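Local coordinates for Spermidine/putrescine ABC transporter, periplasmic binding protein (Treponema pallidum, PDB 2V84) that probably binds polyamines such as spermidine and putrescine as the periplasmic receptor of an ABC transport system, at residues N103-F106 with V111-R114; R167-A172 with A335-V340; A230-T235 with T309-E314. All blocks are in the same frame, centred on the assembly; numbering follows the deposited sequence.

The three contacts are separate patches of a single chain. Interaction 2 joins two helices and includes Arg167 and Glu168, which belong to the predicted spermidine site; interactions 1 and 3 lie away from that site. Interactions 1 and 2 fall on opposite sides of the chain's centre, their own centres about 31 Å apart. Interaction 3 is closer to both, with its centre about 24 Å from that of interaction 1 and about 26 Å from that of interaction 2. Its nearest atoms come within about 6 Å of interaction 1 without touching. In sequence, interaction 1 is complete before residue 167, whereas both segments of interaction 3 fall between those of interaction 2.

Interaction 1: N103-F106 with V111-R114; sequences NVQF and VRAR
Val104 and Arg112 form the nearest backbone pair, their CA atoms 10.5 Å apart, so the contact depends on one long side chain bridging the gap. Residues 103-106 form a 3-10 turn, with Phe106 N bonded to Asn103 O at 2.9 Å; residues 111-114 belong to the short helix 109-114 that follows. Arg112 points from this helix toward the turn. Its chain is bent at chi3 (139°), and the guanidinium ends against the backbone carbonyl of Val104. NH2 does the touching: Arg112 NH2 lies 2.7 Å from Val104 O, but the N-H is poorly aimed, with an angle of 118° at the hydrogen, and the bond is weak despite its length. Arg112 NH1 stays 4.0 Å from Val104 O, so the group meets the carbonyl through one nitrogen and not as a fork. The oxygen lies oblique to the guanidinium plane. Beside the bond, Val104 CG1 comes to 4.3 Å from Arg112 NH2, setting a methyl next to the charged group. Gln105 starts away from the helix and bends back at chi2, bringing Gln105 NE2 to 3.8 Å from Arg112 NH2. Both nitrogens are donors, and this approach is doubtful because Gln105 was modelled in two conformers. Around the contact, Met121 touches the side chains of both Val104 and Arg112, and Val104 also packs on Val125 of strand 125-137. Two residues on from Arg112, and outside this contact, Arg114 forms a salt bridge with a MES molecule that probably came from the crystallisation liquor. This is a local contact of a helical arginine with a main-chain carbonyl of the preceding 3-10 segment, within the type II fold of periplasmic binding proteins.

Interaction 2: R167-A172 with A335-V340; sequences REVMGA and AHWNAV
The indole of Trp337 receives Val169 obliquely, neither squarely over a face nor at an edge, while a second ring, that of Phe207, meets it edge-to-face. The six-membered half of the indole makes the contact with Val169: Trp337 CZ3 lies 3.7 Å from Val169 CB and 3.9 Å from Val169 CG1. The neighbouring corner of the ring turns to the other branch, with Trp337 CH2 4.2 Å from Val169 CG2. Both methyls of the valine are thus engaged, each by a different ring carbon. Trp337 CG is anti to the backbone N (chi1 176°), which throws the indole off the helix toward Val169, and the two side chains cross at about a right angle. The imidazole of His336 does not take part in this way; its CB is what touches, 4.2 Å from Met170 CE. Met170 leaves its helix to one side, and successive turns of its chain bring the methyl end round to the histidine. No hydrogen bond spans the contact, which is an apolar meeting of helices 166-176 and 330-342. Their backbones come nearest at Met170 CA and Trp337 CA, 7.8 Å apart. Helix 186-200 lies against both partners, its Val196 touching Val169 and Val340 and its Ala193 touching His336. Arg167 leaves its helix away from the 335-340 segment, and the end of Glu168 leads away from it as well. Glu168 forms a salt bridge with Lys323, and Arg167 donates to the backbone oxygens of Thr324 and Val181. These two residues belong to the predicted spermidine site with Asp165 and Met166, so the start of helix 166-176 probably contributes to the polyamine site, while Val169 and Met170 beside it provide helix-helix packing on helix 330-342.

Interaction 3: A230-T235 with T309-E314; sequences AFFAET and TPYYSE
Phe232 and Tyr311 make the contact by stacking: the rings are offset and nearly parallel, with centroids 4.0 Å apart and planes 12° from each other. The two side chains run past each other in opposite directions, so that Phe232 CB lies by the hydroxyl end of the tyrosine, and Tyr311 CB beside the CD2-CE2 side of the phenylalanine. Phe232 CG sits over the middle of the tyrosine ring, whereas Tyr311 CD1 lies above the phenylalanine ring toward its rim. A CH-pi contact adds to the stack. Phe232 CB approaches the same face of the tyrosine, 3.7 Å from the ring centroid and 29° off the normal, and packing is close where Phe232 CB meets Tyr311 CZ at 3.3 Å. The pair joins a loop to a helix in a protein of the type II periplasmic binding fold: residues 309-314 come from the long loop between helix 282-292 and strand 321-322, and Phe232 from helix 228-234. Further apolar packing comes from Ile243 and Phe245 of strand 243-246 on Phe232, and from Ala228 on Tyr311. His240 meets the phenylalanine ring edge-to-face. The polar bonds here are weak: Tyr311 OH with Lys308 NZ, and Thr235 OG1 to Phe231 O at 3.3 Å.

Interaction 1: N103-F106 with V111-R114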
ATOM      1  N   ASN A 103     -13.267  -1.074  18.874  1.00 24.29           N
ATOM      2  CA  ASN A 103     -12.029  -1.809  18.546  1.00 24.34           C
ATOM      3  C   ASN A 103     -10.928  -0.929  17.942  1.00 25.20           C
ATOM      4  O   ASN A 103      -9.799  -1.386  17.699  1.00 25.59           O
ATOM      5  CB  ASN A 103     -12.334  -2.989  17.617  1.00 24.44           C
ATOM      6  CG  ASN A 103     -13.158  -4.061  18.292  1.00 23.50           C
ATOM      7  OD1 ASN A 103     -13.080  -4.220  19.500  1.00 23.45           O
ATOM      8  ND2 ASN A 103     -13.975  -4.787  17.515  1.00 23.71           N
ATOM      9  N   VAL A 104     -11.253   0.343  17.744  1.00 26.35           N
ATOM     10  CA  VAL A 104     -10.293   1.398  17.398  1.00 27.80           C
ATOM     11  C   VAL A 104      -9.224   1.495  18.514  1.00 28.25           C
ATOM     12  O   VAL A 104      -8.113   2.001  18.297  1.00 27.77           O
ATOM     13  CB  VAL A 104     -11.105   2.701  17.058  1.00 29.24           C
ATOM     14  CG1 VAL A 104     -11.188   3.735  18.205  1.00 27.90           C
ATOM     15  CG2 VAL A 104     -10.813   3.257  15.696  1.00 30.73           C
ATOM     16  N   GLN A 105      -9.548   0.964  19.692  0.50 28.15           N
ATOM     17  CA  GLN A 105      -8.587   0.905  20.791  0.50 28.76           C
ATOM     18  C   GLN A 105      -7.432  -0.074  20.532  0.50 28.90           C
ATOM     19  O   GLN A 105      -6.467  -0.118  21.296  0.50 29.18           O
ATOM     20  CB  GLN A 105      -9.296   0.594  22.116  0.50 28.64           C
ATOM     21  CG  GLN A 105     -10.113   1.758  22.651  0.50 28.58           C
ATOM     22  CD  GLN A 105      -9.328   3.053  22.692  0.50 28.99           C
ATOM     23  OE1 GLN A 105      -8.369   3.189  23.454  0.50 29.65           O
ATOM     24  NE2 GLN A 105      -9.729   4.014  21.869  0.50 26.60           N
ATOM     25  N   PHE A 106      -7.526  -0.850  19.454  1.00 29.05           N
ATOM     26  CA  PHE A 106      -6.447  -1.782  19.098  1.00 29.73           C
ATOM     27  C   PHE A 106      -5.398  -1.167  18.168  1.00 30.21           C
ATOM     28  O   PHE A 106      -4.409  -1.831  17.809  1.00 30.12           O
ATOM     29  CB  PHE A 106      -7.028  -3.038  18.468  1.00 30.42           C
ATOM     30  CG  PHE A 106      -7.880  -3.839  19.398  1.00 31.12           C
ATOM     31  CD1 PHE A 106      -7.442  -4.130  20.683  1.00 31.68           C
ATOM     32  CD2 PHE A 106      -9.113  -4.324  18.983  1.00 31.91           C
ATOM     33  CE1 PHE A 106      -8.234  -4.884  21.547  1.00 32.14           C
ATOM     34  CE2 PHE A 106      -9.898  -5.079  19.828  1.00 31.57           C
ATOM     35  CZ  PHE A 106      -9.466  -5.353  21.114  1.00 31.93           C
ATOM     36  N   VAL A 111       1.295   4.087  15.387  1.00 39.01           N
ATOM     37  CA  VAL A 111       0.583   4.375  14.156  1.00 39.40           C
ATOM     38  C   VAL A 111      -0.196   5.681  14.278  1.00 40.07           C
ATOM     39  O   VAL A 111      -0.185   6.497  13.348  1.00 40.23           O
ATOM     40  CB  VAL A 111      -0.342   3.211  13.745  1.00 38.78           C
ATOM     41  CG1 VAL A 111      -1.234   3.618  12.584  1.00 37.99           C
ATOM     42  CG2 VAL A 111       0.497   2.010  13.363  1.00 40.12           C
ATOM     43  N   ARG A 112      -0.875   5.864  15.412  1.00 41.22           N
ATOM     44  CA  ARG A 112      -1.623   7.099  15.684  1.00 42.66           C
ATOM     45  C   ARG A 112      -0.750   8.335  15.456  1.00 42.45           C
ATOM     46  O   ARG A 112      -1.203   9.323  14.871  1.00 43.59           O
ATOM     47  CB  ARG A 112      -2.195   7.104  17.117  1.00 42.87           C
ATOM     48  CG  ARG A 112      -3.147   5.951  17.426  1.00 44.25           C
ATOM     49  CD  ARG A 112      -3.826   6.111  18.790  1.00 44.62           C
ATOM     50  NE  ARG A 112      -5.238   5.727  18.694  1.00 50.74           N
ATOM     51  CZ  ARG A 112      -5.789   4.665  19.282  1.00 51.02           C
ATOM     52  NH1 ARG A 112      -5.062   3.868  20.060  1.00 52.65           N
ATOM     53  NH2 ARG A 112      -7.084   4.414  19.107  1.00 50.40           N
ATOM     54  N   ALA A 113       0.503   8.266  15.896  1.00 42.04           N
ATOM     55  CA  ALA A 113       1.456   9.371  15.731  1.00 41.20           C
ATOM     56  C   ALA A 113       1.830   9.690  14.270  1.00 40.80           C
ATOM     57  O   ALA A 113       2.069  10.855  13.939  1.00 40.55           O
ATOM     58  CB  ALA A 113       2.710   9.125  16.567  1.00 41.41           C
ATOM     59  N   ARG A 114       1.887   8.669  13.409  1.00 39.63           N
ATOM     60  CA  ARG A 114       2.277   8.849  12.001  1.00 38.86           C
ATOM     61  C   ARG A 114       1.159   9.327  11.072  1.00 38.19           C
ATOM     62  O   ARG A 114       1.439   9.851   9.984  1.00 38.73           O
ATOM     63  CB  ARG A 114       2.821   7.548  11.407  1.00 38.63           C
ATOM     64  CG  ARG A 114       4.052   6.991  12.068  1.00 39.48           C
ATOM     65  CD  ARG A 114       4.420   5.663  11.434  1.00 39.87           C
ATOM     66  NE  ARG A 114       5.351   5.804  10.319  1.00 39.47           N
ATOM     67  CZ  ARG A 114       6.001   4.791   9.764  1.00 38.38           C
ATOM     68  NH1 ARG A 114       5.837   3.559  10.218  1.00 38.79           N
ATOM     69  NH2 ARG A 114       6.840   5.013   8.766  1.00 40.47           N
TER

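Interaction 2: R167-A172 with A335-V340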
ATOM      1  N   ARG A 167       4.438   7.683  -7.340  1.00 27.72           N
ATOM      2  CA  ARG A 167       4.860   8.017  -5.975  1.00 27.73           C
ATOM      3  C   ARG A 167       5.842   6.986  -5.405  1.00 27.33           C
ATOM      4  O   ARG A 167       6.751   7.357  -4.661  1.00 27.22           O
ATOM      5  CB  ARG A 167       3.668   8.283  -5.044  1.00 27.34           C
ATOM      6  CG  ARG A 167       2.781   9.410  -5.501  1.00 27.84           C
ATOM      7  CD  ARG A 167       3.457  10.800  -5.410  1.00 29.40           C
ATOM      8  NE  ARG A 167       4.237  10.999  -4.181  1.00 29.20           N
ATOM      9  CZ  ARG A 167       3.757  11.489  -3.037  1.00 30.53           C
ATOM     10  NH1 ARG A 167       2.480  11.822  -2.922  1.00 26.51           N
ATOM     11  NH2 ARG A 167       4.562  11.625  -1.986  1.00 30.68           N
ATOM     12  N   GLU A 168       5.666   5.716  -5.772  1.00 27.12           N
ATOM     13  CA  GLU A 168       6.615   4.653  -5.376  1.00 26.72           C
ATOM     14  C   GLU A 168       7.988   4.820  -5.998  1.00 26.95           C
ATOM     15  O   GLU A 168       9.006   4.714  -5.304  1.00 26.33           O
ATOM     16  CB  GLU A 168       6.096   3.245  -5.728  1.00 26.90           C
ATOM     17  CG  GLU A 168       4.940   2.704  -4.865  1.00 28.82           C
ATOM     18  CD  GLU A 168       5.200   2.617  -3.358  1.00 28.33           C
ATOM     19  OE1 GLU A 168       6.321   2.814  -2.850  1.00 29.07           O
ATOM     20  OE2 GLU A 168       4.224   2.364  -2.650  1.00 33.09           O
ATOM     21  N   VAL A 169       8.027   5.055  -7.310  1.00 26.05           N
ATOM     22  CA  VAL A 169       9.306   5.140  -8.017  1.00 25.79           C
ATOM     23  C   VAL A 169      10.041   6.450  -7.716  1.00 26.24           C
ATOM     24  O   VAL A 169      11.214   6.432  -7.330  1.00 25.37           O
ATOM     25  CB  VAL A 169       9.146   4.830  -9.530  1.00 26.44           C
ATOM     26  CG1 VAL A 169      10.484   4.932 -10.271  1.00 25.18           C
ATOM     27  CG2 VAL A 169       8.614   3.387  -9.678  1.00 26.69           C
ATOM     28  N   MET A 170       9.334   7.570  -7.839  1.00 26.48           N
ATOM     29  CA  MET A 170       9.902   8.861  -7.424  1.00 27.50           C
ATOM     30  C   MET A 170      10.316   8.832  -5.952  1.00 27.65           C
ATOM     31  O   MET A 170      11.381   9.359  -5.576  1.00 27.49           O
ATOM     32  CB  MET A 170       8.934  10.026  -7.689  1.00 27.73           C
ATOM     33  CG  MET A 170       8.776  10.417  -9.165  1.00 30.14           C
ATOM     34  SD  MET A 170      10.326  10.849 -10.019  1.00 33.41           S
ATOM     35  CE  MET A 170      10.495  12.529  -9.416  1.00 29.79           C
ATOM     36  N   GLY A 171       9.481   8.204  -5.125  1.00 27.36           N
ATOM     37  CA  GLY A 171       9.741   8.091  -3.690  1.00 26.85           C
ATOM     38  C   GLY A 171      11.025   7.344  -3.388  1.00 27.98           C
ATOM     39  O   GLY A 171      11.838   7.796  -2.582  1.00 28.43           O
ATOM     40  N   ALA A 172      11.209   6.204  -4.042  1.00 27.33           N
ATOM     41  CA  ALA A 172      12.450   5.428  -3.901  1.00 27.47           C
ATOM     42  C   ALA A 172      13.679   6.219  -4.325  1.00 27.28           C
ATOM     43  O   ALA A 172      14.721   6.139  -3.679  1.00 27.90           O
ATOM     44  CB  ALA A 172      12.351   4.164  -4.685  1.00 27.37           C
ATOM     45  N   ALA A 335       4.899  15.859 -14.214  1.00 35.18           N
ATOM     46  CA  ALA A 335       5.696  16.295 -15.355  1.00 35.32           C
ATOM     47  C   ALA A 335       6.960  15.476 -15.507  1.00 35.38           C
ATOM     48  O   ALA A 335       7.340  15.111 -16.620  1.00 36.20           O
ATOM     49  CB  ALA A 335       6.034  17.782 -15.232  1.00 35.00           C
ATOM     50  N   HIS A 336       7.607  15.165 -14.389  1.00 35.40           N
ATOM     51  CA  HIS A 336       8.777  14.308 -14.419  1.00 34.60           C
ATOM     52  C   HIS A 336       8.385  12.857 -14.711  1.00 34.62           C
ATOM     53  O   HIS A 336       9.049  12.179 -15.497  1.00 33.78           O
ATOM     54  CB  HIS A 336       9.547  14.396 -13.102  1.00 35.39           C
ATOM     55  CG  HIS A 336      10.292  15.684 -12.924  1.00 35.28           C
ATOM     56  ND1 HIS A 336      11.358  16.042 -13.721  1.00 35.24           N
ATOM     57  CD2 HIS A 336      10.130  16.695 -12.038  1.00 36.78           C
ATOM     58  CE1 HIS A 336      11.816  17.221 -13.340  1.00 37.11           C
ATOM     59  NE2 HIS A 336      11.090  17.638 -12.318  1.00 37.51           N
ATOM     60  N   TRP A 337       7.303  12.391 -14.087  1.00 33.43           N
ATOM     61  CA  TRP A 337       6.892  11.004 -14.260  1.00 34.30           C
ATOM     62  C   TRP A 337       6.414  10.653 -15.677  1.00 34.05           C
ATOM     63  O   TRP A 337       6.772   9.620 -16.194  1.00 34.50           O
ATOM     64  CB  TRP A 337       5.877  10.597 -13.208  1.00 34.01           C
ATOM     65  CG  TRP A 337       5.332   9.225 -13.381  1.00 34.52           C
ATOM     66  CD1 TRP A 337       4.067   8.891 -13.795  1.00 34.81           C
ATOM     67  CD2 TRP A 337       6.016   7.987 -13.138  1.00 34.52           C
ATOM     68  NE1 TRP A 337       3.925   7.530 -13.827  1.00 34.98           N
ATOM     69  CE2 TRP A 337       5.101   6.947 -13.423  1.00 35.87           C
ATOM     70  CE3 TRP A 337       7.310   7.656 -12.708  1.00 37.14           C
ATOM     71  CZ2 TRP A 337       5.445   5.589 -13.314  1.00 36.03           C
ATOM     72  CZ3 TRP A 337       7.647   6.302 -12.595  1.00 35.17           C
ATOM     73  CH2 TRP A 337       6.714   5.293 -12.898  1.00 35.07           C
ATOM     74  N   ASN A 338       5.604  11.516 -16.285  0.50 34.07           N
ATOM     75  CA  ASN A 338       5.130  11.255 -17.644  0.50 33.66           C
ATOM     76  C   ASN A 338       6.285  11.134 -18.657  0.50 34.10           C
ATOM     77  O   ASN A 338       6.173  10.422 -19.659  0.50 34.12           O
ATOM     78  CB  ASN A 338       4.080  12.296 -18.074  0.50 33.31           C
ATOM     79  CG  ASN A 338       2.686  12.020 -17.488  0.50 31.42           C
ATOM     80  OD1 ASN A 338       2.425  10.967 -16.911  0.50 28.99           O
ATOM     81  ND2 ASN A 338       1.786  12.975 -17.652  0.50 30.59           N
ATOM     82  N   ALA A 339       7.399  11.807 -18.365  1.00 34.56           N
ATOM     83  CA  ALA A 339       8.609  11.735 -19.159  1.00 34.33           C
ATOM     84  C   ALA A 339       9.345  10.413 -18.892  1.00 34.41           C
ATOM     85  O   ALA A 339       9.760   9.726 -19.819  1.00 35.17           O
ATOM     86  CB  ALA A 339       9.508  12.912 -18.847  1.00 34.43           C
ATOM     87  N   VAL A 340       9.513  10.069 -17.618  1.00 34.45           N
ATOM     88  CA  VAL A 340      10.088   8.775 -17.229  1.00 34.48           C
ATOM     89  C   VAL A 340       9.286   7.619 -17.840  1.00 35.37           C
ATOM     90  O   VAL A 340       9.856   6.643 -18.353  1.00 35.84           O
ATOM     91  CB  VAL A 340      10.044   8.588 -15.683  1.00 34.29           C
ATOM     92  CG1 VAL A 340      10.376   7.135 -15.289  1.00 33.48           C
ATOM     93  CG2 VAL A 340      10.968   9.564 -14.988  1.00 33.97           C
TER

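Interaction 3: A230-T235 with T309-E314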
ATOM      1  N   ALA A 230       2.493 -10.393  -3.194  1.00 29.78           N
ATOM      2  CA  ALA A 230       2.403 -10.821  -4.600  1.00 29.46           C
ATOM      3  C   ALA A 230       3.518 -11.788  -5.006  1.00 29.41           C
ATOM      4  O   ALA A 230       3.265 -12.821  -5.617  1.00 29.61           O
ATOM      5  CB  ALA A 230       2.378  -9.611  -5.529  1.00 29.73           C
ATOM      6  N   PHE A 231       4.765 -11.465  -4.669  1.00 28.91           N
ATOM      7  CA  PHE A 231       5.893 -12.352  -4.992  1.00 28.32           C
ATOM      8  C   PHE A 231       5.665 -13.730  -4.390  1.00 28.82           C
ATOM      9  O   PHE A 231       5.875 -14.759  -5.039  1.00 29.16           O
ATOM     10  CB  PHE A 231       7.196 -11.753  -4.438  1.00 28.32           C
ATOM     11  CG  PHE A 231       7.661 -10.521  -5.165  1.00 26.35           C
ATOM     12  CD1 PHE A 231       8.130 -10.619  -6.477  1.00 26.02           C
ATOM     13  CD2 PHE A 231       7.676  -9.281  -4.541  1.00 24.76           C
ATOM     14  CE1 PHE A 231       8.578  -9.491  -7.169  1.00 24.09           C
ATOM     15  CE2 PHE A 231       8.130  -8.134  -5.227  1.00 25.46           C
ATOM     16  CZ  PHE A 231       8.573  -8.248  -6.558  1.00 26.27           C
ATOM     17  N   PHE A 232       5.228 -13.759  -3.139  1.00 28.97           N
ATOM     18  CA  PHE A 232       5.137 -15.035  -2.443  1.00 30.11           C
ATOM     19  C   PHE A 232       3.881 -15.818  -2.808  1.00 30.30           C
ATOM     20  O   PHE A 232       3.909 -17.037  -2.817  1.00 30.89           O
ATOM     21  CB  PHE A 232       5.295 -14.827  -0.937  1.00 29.78           C
ATOM     22  CG  PHE A 232       6.705 -14.472  -0.524  1.00 29.86           C
ATOM     23  CD1 PHE A 232       7.678 -15.466  -0.403  1.00 30.98           C
ATOM     24  CD2 PHE A 232       7.055 -13.149  -0.259  1.00 30.21           C
ATOM     25  CE1 PHE A 232       8.984 -15.153  -0.029  1.00 31.10           C
ATOM     26  CE2 PHE A 232       8.367 -12.813   0.110  1.00 31.12           C
ATOM     27  CZ  PHE A 232       9.326 -13.827   0.242  1.00 29.48           C
ATOM     28  N   ALA A 233       2.789 -15.127  -3.129  1.00 31.42           N
ATOM     29  CA  ALA A 233       1.568 -15.810  -3.594  1.00 32.61           C
ATOM     30  C   ALA A 233       1.810 -16.482  -4.933  1.00 33.50           C
ATOM     31  O   ALA A 233       1.290 -17.580  -5.212  1.00 33.96           O
ATOM     32  CB  ALA A 233       0.416 -14.814  -3.699  1.00 32.79           C
ATOM     33  N   GLU A 234       2.648 -15.849  -5.744  1.00 34.56           N
ATOM     34  CA  GLU A 234       2.844 -16.245  -7.132  1.00 35.46           C
ATOM     35  C   GLU A 234       3.975 -17.248  -7.360  1.00 35.79           C
ATOM     36  O   GLU A 234       4.094 -17.823  -8.449  1.00 36.03           O
ATOM     37  CB  GLU A 234       3.098 -14.994  -7.955  1.00 35.88           C
ATOM     38  CG  GLU A 234       2.986 -15.196  -9.434  1.00 38.01           C
ATOM     39  CD  GLU A 234       1.616 -14.871  -9.950  1.00 41.12           C
ATOM     40  OE1 GLU A 234       0.991 -13.912  -9.428  1.00 42.60           O
ATOM     41  OE2 GLU A 234       1.182 -15.572 -10.886  1.00 41.75           O
ATOM     42  N   THR A 235       4.816 -17.454  -6.353  1.00 36.06           N
ATOM     43  CA  THR A 235       5.932 -18.397  -6.474  1.00 35.88           C
ATOM     44  C   THR A 235       5.634 -19.606  -5.601  1.00 35.81           C
ATOM     45  O   THR A 235       5.230 -19.433  -4.455  1.00 35.47           O
ATOM     46  CB  THR A 235       7.282 -17.740  -6.046  1.00 35.98           C
ATOM     47  OG1 THR A 235       7.629 -16.705  -6.972  1.00 36.88           O
ATOM     48  CG2 THR A 235       8.412 -18.754  -6.042  1.00 36.64           C
ATOM     49  N   THR A 309       3.723 -16.690   9.711  1.00 35.39           N
ATOM     50  CA  THR A 309       4.956 -15.903   9.846  1.00 34.58           C
ATOM     51  C   THR A 309       4.999 -14.837   8.742  1.00 34.72           C
ATOM     52  O   THR A 309       4.936 -15.172   7.554  1.00 35.01           O
ATOM     53  CB  THR A 309       6.213 -16.813   9.801  1.00 34.52           C
ATOM     54  OG1 THR A 309       6.103 -17.815  10.822  1.00 33.75           O
ATOM     55  CG2 THR A 309       7.493 -16.008  10.019  1.00 32.64           C
ATOM     56  N   PRO A 310       5.075 -13.543   9.130  1.00 34.73           N
ATOM     57  CA  PRO A 310       5.055 -12.457   8.148  1.00 34.55           C
ATOM     58  C   PRO A 310       6.262 -12.451   7.195  1.00 34.35           C
ATOM     59  O   PRO A 310       7.351 -12.884   7.567  1.00 34.19           O
ATOM     60  CB  PRO A 310       5.057 -11.186   9.016  1.00 34.42           C
ATOM     61  CG  PRO A 310       4.664 -11.626  10.379  1.00 34.72           C
ATOM     62  CD  PRO A 310       5.163 -13.029  10.510  1.00 34.69           C
ATOM     63  N   TYR A 311       6.045 -11.939   5.979  1.00 34.37           N
ATOM     64  CA  TYR A 311       7.087 -11.834   4.952  1.00 33.91           C
ATOM     65  C   TYR A 311       8.070 -10.717   5.237  1.00 33.72           C
ATOM     66  O   TYR A 311       9.178 -10.715   4.728  1.00 33.35           O
ATOM     67  CB  TYR A 311       6.476 -11.650   3.563  1.00 34.02           C
ATOM     68  CG  TYR A 311       5.752 -12.882   3.078  1.00 34.52           C
ATOM     69  CD1 TYR A 311       6.318 -14.135   3.236  1.00 33.37           C
ATOM     70  CD2 TYR A 311       4.496 -12.798   2.468  1.00 35.04           C
ATOM     71  CE1 TYR A 311       5.674 -15.278   2.805  1.00 35.60           C
ATOM     72  CE2 TYR A 311       3.832 -13.954   2.031  1.00 34.89           C
ATOM     73  CZ  TYR A 311       4.440 -15.181   2.202  1.00 35.10           C
ATOM     74  OH  TYR A 311       3.834 -16.337   1.774  1.00 36.65           O
ATOM     75  N   TYR A 312       7.640  -9.755   6.035  1.00 34.35           N
ATOM     76  CA  TYR A 312       8.528  -8.750   6.599  1.00 34.12           C
ATOM     77  C   TYR A 312       8.014  -8.422   8.004  1.00 34.67           C
ATOM     78  O   TYR A 312       6.861  -8.744   8.324  1.00 34.41           O
ATOM     79  CB  TYR A 312       8.602  -7.520   5.699  1.00 34.10           C
ATOM     80  CG  TYR A 312       7.278  -6.913   5.278  1.00 33.65           C
ATOM     81  CD1 TYR A 312       6.682  -5.904   6.033  1.00 34.52           C
ATOM     82  CD2 TYR A 312       6.643  -7.312   4.102  1.00 35.02           C
ATOM     83  CE1 TYR A 312       5.456  -5.327   5.635  1.00 35.21           C
ATOM     84  CE2 TYR A 312       5.419  -6.719   3.683  1.00 36.28           C
ATOM     85  CZ  TYR A 312       4.838  -5.737   4.461  1.00 33.94           C
ATOM     86  OH  TYR A 312       3.643  -5.125   4.075  1.00 32.06           O
ATOM     87  N   SER A 313       8.867  -7.848   8.856  1.00 35.36           N
ATOM     88  CA  SER A 313       8.438  -7.501  10.216  1.00 35.91           C
ATOM     89  C   SER A 313       7.950  -6.069  10.254  1.00 36.36           C
ATOM     90  O   SER A 313       8.172  -5.318   9.310  1.00 36.38           O
ATOM     91  CB  SER A 313       9.534  -7.746  11.266  1.00 36.08           C
ATOM     92  OG  SER A 313      10.434  -6.662  11.330  1.00 38.82           O
ATOM     93  N   GLU A 314       7.266  -5.704  11.340  1.00 36.21           N
ATOM     94  CA  GLU A 314       6.719  -4.359  11.504  1.00 37.21           C
ATOM     95  C   GLU A 314       7.848  -3.372  11.749  1.00 37.23           C
ATOM     96  O   GLU A 314       7.703  -2.176  11.508  1.00 36.94           O
ATOM     97  CB  GLU A 314       5.682  -4.305  12.649  1.00 37.55           C
ATOM     98  CG  GLU A 314       6.223  -4.699  14.015  1.00 41.22           C
ATOM     99  CD  GLU A 314       5.600  -3.910  15.164  1.00 47.14           C
ATOM    100  OE1 GLU A 314       4.792  -2.983  14.910  1.00 47.85           O
ATOM    101  OE2 GLU A 314       5.935  -4.218  16.333  1.00 49.50           O
TER